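Local structure of prophenoloxidase b (Marsupenaeus japonicus, 3WKY) at the interface of chains A and B. The protein is the precursor of a type 3 copper phenoloxidase, which hydroxylates monophenols and oxidises o-diphenols. Numbering follows the deposited sequence. Chains: chain A/B, Prophenoloxidase b.

Contact 1: the interface of chains A and B. Residues chain A 680-682, 687; chain B 322, 328-329.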
ATOM      1  N   LYS A 680      30.174  48.348  12.086  1.00 69.66           N
ATOM      2  CA  LYS A 680      29.579  47.909  10.829  1.00 61.77           C
ATOM      3  C   LYS A 680      28.706  48.995  10.208  1.00 40.99           C
ATOM      4  O   LYS A 680      27.927  49.659  10.895  1.00 59.82           O
ATOM      5  CB  LYS A 680      28.750  46.646  11.059  1.00 60.87           C
ATOM      6  CG  LYS A 680      27.614  46.846  12.047  1.00 57.42           C
ATOM      7  CD  LYS A 680      26.978  45.536  12.450  1.00 62.23           C
ATOM      8  CE  LYS A 680      26.008  45.748  13.602  1.00 67.95           C
ATOM      9  NZ  LYS A 680      25.779  44.482  14.356  1.00 73.76           N
ATOM     10  N   GLU A 681      28.859  49.185   8.906  1.00 31.91           N
ATOM     11  CA  GLU A 681      28.029  50.121   8.167  1.00 35.86           C
ATOM     12  C   GLU A 681      26.846  49.377   7.543  1.00 35.63           C
ATOM     13  O   GLU A 681      27.043  48.444   6.762  1.00 30.73           O
ATOM     14  CB  GLU A 681      28.853  50.777   7.067  1.00 44.36           C
ATOM     15  CG  GLU A 681      28.125  51.888   6.334  1.00 49.41           C
ATOM     16  CD  GLU A 681      28.993  52.558   5.282  1.00 66.62           C
ATOM     17  OE1 GLU A 681      28.526  53.546   4.678  1.00 61.77           O
ATOM     18  OE2 GLU A 681      30.137  52.098   5.058  1.00 68.66           O
ATOM     19  N   CYS A 682      25.628  49.803   7.874  1.00 32.93           N
ATOM     20  CA  CYS A 682      24.413  49.114   7.432  1.00 31.54           C
ATOM     21  C   CYS A 682      23.860  49.656   6.120  1.00 35.69           C
ATOM     22  O   CYS A 682      23.880  50.859   5.870  1.00 30.99           O
ATOM     23  CB  CYS A 682      23.334  49.194   8.512  1.00 28.26           C
ATOM     24  SG  CYS A 682      23.822  48.453  10.081  1.00 42.49           S
ATOM     25  N   CYS A 687      21.588  46.268  10.721  1.00 24.29           N
ATOM     26  CA  CYS A 687      22.261  45.112  10.125  1.00 28.30           C
ATOM     27  C   CYS A 687      22.947  44.264  11.185  1.00 31.70           C
ATOM     28  O   CYS A 687      23.735  43.372  10.862  1.00 33.89           O
ATOM     29  CB  CYS A 687      23.290  45.559   9.082  1.00 32.67           C
ATOM     30  SG  CYS A 687      24.638  46.597   9.750  1.00 34.20           S
ATOM     31  OXT CYS A 687      22.738  44.464  12.382  1.00 38.38           O
TER
ATOM     32  N   ARG B 322      26.855  34.305   6.417  1.00 18.55           N
ATOM     33  CA  ARG B 322      25.598  34.732   7.010  1.00 19.98           C
ATOM     34  C   ARG B 322      24.534  35.027   5.956  1.00 18.79           C
ATOM     35  O   ARG B 322      24.835  35.599   4.905  1.00 19.90           O
ATOM     36  CB  ARG B 322      25.820  35.985   7.866  1.00 24.56           C
ATOM     37  CG  ARG B 322      24.554  36.631   8.356  1.00 25.92           C
ATOM     38  CD  ARG B 322      24.836  37.755   9.361  1.00 27.06           C
ATOM     39  NE  ARG B 322      25.163  39.016   8.704  1.00 27.39           N
ATOM     40  CZ  ARG B 322      25.091  40.199   9.308  1.00 31.77           C
ATOM     41  NH1 ARG B 322      24.702  40.272  10.575  1.00 26.17           N
ATOM     42  NH2 ARG B 322      25.394  41.303   8.645  1.00 31.11           N
ATOM     43  N   GLU B 328      25.076  44.307   5.725  1.00 22.72           N
ATOM     44  CA  GLU B 328      26.040  45.396   5.841  1.00 28.73           C
ATOM     45  C   GLU B 328      26.355  45.893   4.442  1.00 32.83           C
ATOM     46  O   GLU B 328      26.120  45.188   3.454  1.00 24.10           O
ATOM     47  CB  GLU B 328      27.327  44.893   6.491  1.00 26.64           C
ATOM     48  CG  GLU B 328      27.169  44.457   7.937  1.00 32.18           C
ATOM     49  CD  GLU B 328      28.425  43.814   8.483  1.00 39.62           C
ATOM     50  OE1 GLU B 328      29.450  43.824   7.776  1.00 46.40           O
ATOM     51  OE2 GLU B 328      28.387  43.294   9.616  1.00 41.57           O
ATOM     52  N   VAL B 329      26.884  47.107   4.344  1.00 28.79           N
ATOM     53  CA  VAL B 329      27.400  47.582   3.069  1.00 25.06           C
ATOM     54  C   VAL B 329      28.461  46.604   2.577  1.00 24.79           C
ATOM     55  O   VAL B 329      29.346  46.198   3.344  1.00 27.31           O
ATOM     56  CB  VAL B 329      27.981  49.012   3.192  1.00 31.66           C
ATOM     57  CG1 VAL B 329      28.718  49.413   1.915  1.00 25.90           C
ATOM     58  CG2 VAL B 329      26.861  49.996   3.501  1.00 28.98           C
TER
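The NH1/NH2 end of the B:Arg322 guanidinium faces one oxygen, O, of the C-terminal carboxylate of A:Cys687, while the carboxylate of B:Glu328 takes the CB of A:Lys680 over one face. In this arthropod haemocyanin-type protein the chain end of one subunit, closed into a small loop by the A:Cys682–A:Cys687 disulfide, lies against strand 320-322 and the loop after it in a neighbouring copy; the contact belongs to the deposited six-copy assembly and may help to hold its subunits together. B:Arg322 NH1 donates to A:Cys687 O at 3.3 Å, with the oxygen 20° out of the guanidinium plane; B:Arg322 NH2 adds a weak second bond to A:Cys687 O at 3.5 Å. The arginine is bent at chi3 (83°), and this turn brings its head to the chain end. NH2 also forms a long salt bridge of 3.7 Å to B:Glu328 OE2 within its own subunit, approaching from the side of the carboxylate plane opposite to A:Lys680. B:Arg322 thus links two acidic groups, and a methionine in its place would probably take from A:Cys687 O the N-H donors of the guanidinium and leave B:Glu328 freer to turn. CG of B:Glu328 rests on A:Cys687 SG at 3.8 Å, so the disulfide packs on the aliphatic part of an acidic side chain. The A:Lys680 and B:Glu328 side chains cross at about a right angle, with A:Lys680 CB 3.7 Å from B:Glu328 OE2; the lysine is poorly ordered, and A:Lys680 NZ, 5.5 Å from B:Glu328 OE2, could add at most long-range attraction. Backbone pairing adds a further polar link: B:Val329 N donates to A:Glu681 O at 2.8 Å, nearly straight (169° at H), beside an antiparallel bridge of A:Cys682 with B:Glu328. B:Val329 CG2 lies against the extended side chain of A:Glu681, 3.6 Å from its CG, and runs along it as far as the carboxylate carbon.

Contact 2: the interface of chains A and B. Residues chain A 685; chain B 417-418, 630.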
ATOM      1  N   PHE A 685      19.626  50.799   7.364  1.00 25.88           N
ATOM      2  CA  PHE A 685      19.430  51.319   8.729  1.00 24.03           C
ATOM      3  C   PHE A 685      19.897  50.379   9.839  1.00 36.72           C
ATOM      4  O   PHE A 685      20.522  50.818  10.797  1.00 27.20           O
ATOM      5  CB  PHE A 685      17.985  51.764   8.984  1.00 25.03           C
ATOM      6  CG  PHE A 685      17.515  52.863   8.076  1.00 29.80           C
ATOM      7  CD1 PHE A 685      18.112  54.116   8.117  1.00 38.32           C
ATOM      8  CD2 PHE A 685      16.459  52.656   7.198  1.00 23.79           C
ATOM      9  CE1 PHE A 685      17.674  55.135   7.285  1.00 32.81           C
ATOM     10  CE2 PHE A 685      16.014  53.669   6.365  1.00 29.92           C
ATOM     11  CZ  PHE A 685      16.621  54.911   6.409  1.00 33.47           C
TER
ATOM     12  N   ARG B 417      11.692  52.502  11.380  1.00 21.76           N
ATOM     13  CA  ARG B 417      12.583  53.330  10.575  0.63 22.28           C
ATOM     14  C   ARG B 417      12.700  52.798   9.148  1.00 25.02           C
ATOM     15  O   ARG B 417      12.780  53.569   8.192  1.00 21.34           O
ATOM     16  CB  ARG B 417      13.968  53.411  11.221  0.63 24.45           C
ATOM     17  CG  ARG B 417      14.928  54.358  10.518  0.63 26.52           C
ATOM     18  CD  ARG B 417      14.413  55.797  10.572  0.63 28.07           C
ATOM     19  NE  ARG B 417      15.233  56.710   9.780  0.63 35.06           N
ATOM     20  CZ  ARG B 417      14.961  57.071   8.527  0.63 31.58           C
ATOM     21  NH1 ARG B 417      15.769  57.904   7.889  0.63 32.05           N
ATOM     22  NH2 ARG B 417      13.885  56.595   7.911  0.63 31.60           N
ATOM     23  N   GLN B 418      12.715  51.470   8.998  1.00 19.88           N
ATOM     24  CA  GLN B 418      12.820  50.880   7.667  1.00 18.96           C
ATOM     25  C   GLN B 418      11.564  51.088   6.825  1.00 22.25           C
ATOM     26  O   GLN B 418      11.600  50.901   5.604  1.00 24.74           O
ATOM     27  CB  GLN B 418      13.151  49.370   7.748  1.00 16.24           C
ATOM     28  CG  GLN B 418      14.592  49.070   8.141  1.00 18.76           C
ATOM     29  CD  GLN B 418      14.844  47.580   8.238  1.00 19.12           C
ATOM     30  OE1 GLN B 418      14.069  46.860   8.862  1.00 18.25           O
ATOM     31  NE2 GLN B 418      15.925  47.116   7.632  1.00 19.43           N
ATOM     32  N   TRP B 630      16.640  48.211  -1.411  1.00 20.91           N
ATOM     33  CA  TRP B 630      15.643  47.412  -0.689  1.00 21.43           C
ATOM     34  C   TRP B 630      15.461  46.058  -1.370  1.00 18.18           C
ATOM     35  O   TRP B 630      15.670  45.937  -2.580  1.00 17.53           O
ATOM     36  CB  TRP B 630      14.312  48.162  -0.594  1.00 16.10           C
ATOM     37  CG  TRP B 630      14.428  49.393   0.281  1.00 18.37           C
ATOM     38  CD1 TRP B 630      14.468  50.690  -0.138  1.00 23.16           C
ATOM     39  CD2 TRP B 630      14.540  49.426   1.715  1.00 19.66           C
ATOM     40  NE1 TRP B 630      14.595  51.536   0.948  1.00 21.43           N
ATOM     41  CE2 TRP B 630      14.641  50.787   2.096  1.00 19.97           C
ATOM     42  CE3 TRP B 630      14.560  48.442   2.713  1.00 22.52           C
ATOM     43  CZ2 TRP B 630      14.772  51.183   3.434  1.00 23.13           C
ATOM     44  CZ3 TRP B 630      14.681  48.834   4.042  1.00 21.25           C
ATOM     45  CH2 TRP B 630      14.785  50.202   4.390  1.00 21.52           C
TER
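A:Phe685 lays one face of its ring against the side chain of B:Arg417, and the arginine runs across that face from its root outwards. Beyond CB, CG of B:Arg417 stands over the ring, 3.9 Å from its centroid, in a CH-pi contact offset toward the rim. The chain then bends at chi2 (63°), which folds the remainder back along the phenylalanine instead of away from it. B:Arg417 NE passes 3.8 Å from A:Phe685 CE1, and B:Arg417 CZ is 3.5 Å from A:Phe685 CZ. At the tip B:Arg417 NH1 lies 3.4 Å from A:Phe685 CE1, and B:Arg417 NH2 3.5 Å from A:Phe685 CZ. The guanidinium overhangs the CE1–CZ end of the ring, with A:Phe685 CZ against its face, and the two planes are 36° apart, so the packing is not a parallel stack. On the CD2–CE2 edge of A:Phe685, displaced toward the other face, comes the six-membered ring of B:Trp630, with B:Trp630 CZ2 4.0 Å from A:Phe685 CE2. B:Gln418 touches the same edge through CA and, within its own chain, sets CG in plane at the edge of the tryptophan ring. A:Phe685 has a positive phi (75°) in the loop between the disulfide cysteines, from which its ring projects into the neighbour; there it meets the short helix 416-419, following the copper-domain helix 391-409, and the loop carrying B:Trp630.

Contacts 1 and 2 lie about 12 Å apart, measured between the centres of their C-alpha atoms, and both are made by the last eight residues of chain A. The turn closed by A:Cys682 and A:Cys687 in contact 1 also carries the phenylalanine of contact 2, so the disulfide probably stiffens both. On chain B the two use separate segments: strand 320-322 and its following loop for contact 1, helix 416-419 and a later loop for contact 2. Backbone pairing and a cationic side chain at contact 1, and ring packing at contact 2, both engage one C-terminal tail, which may help to build the deposited hexamer.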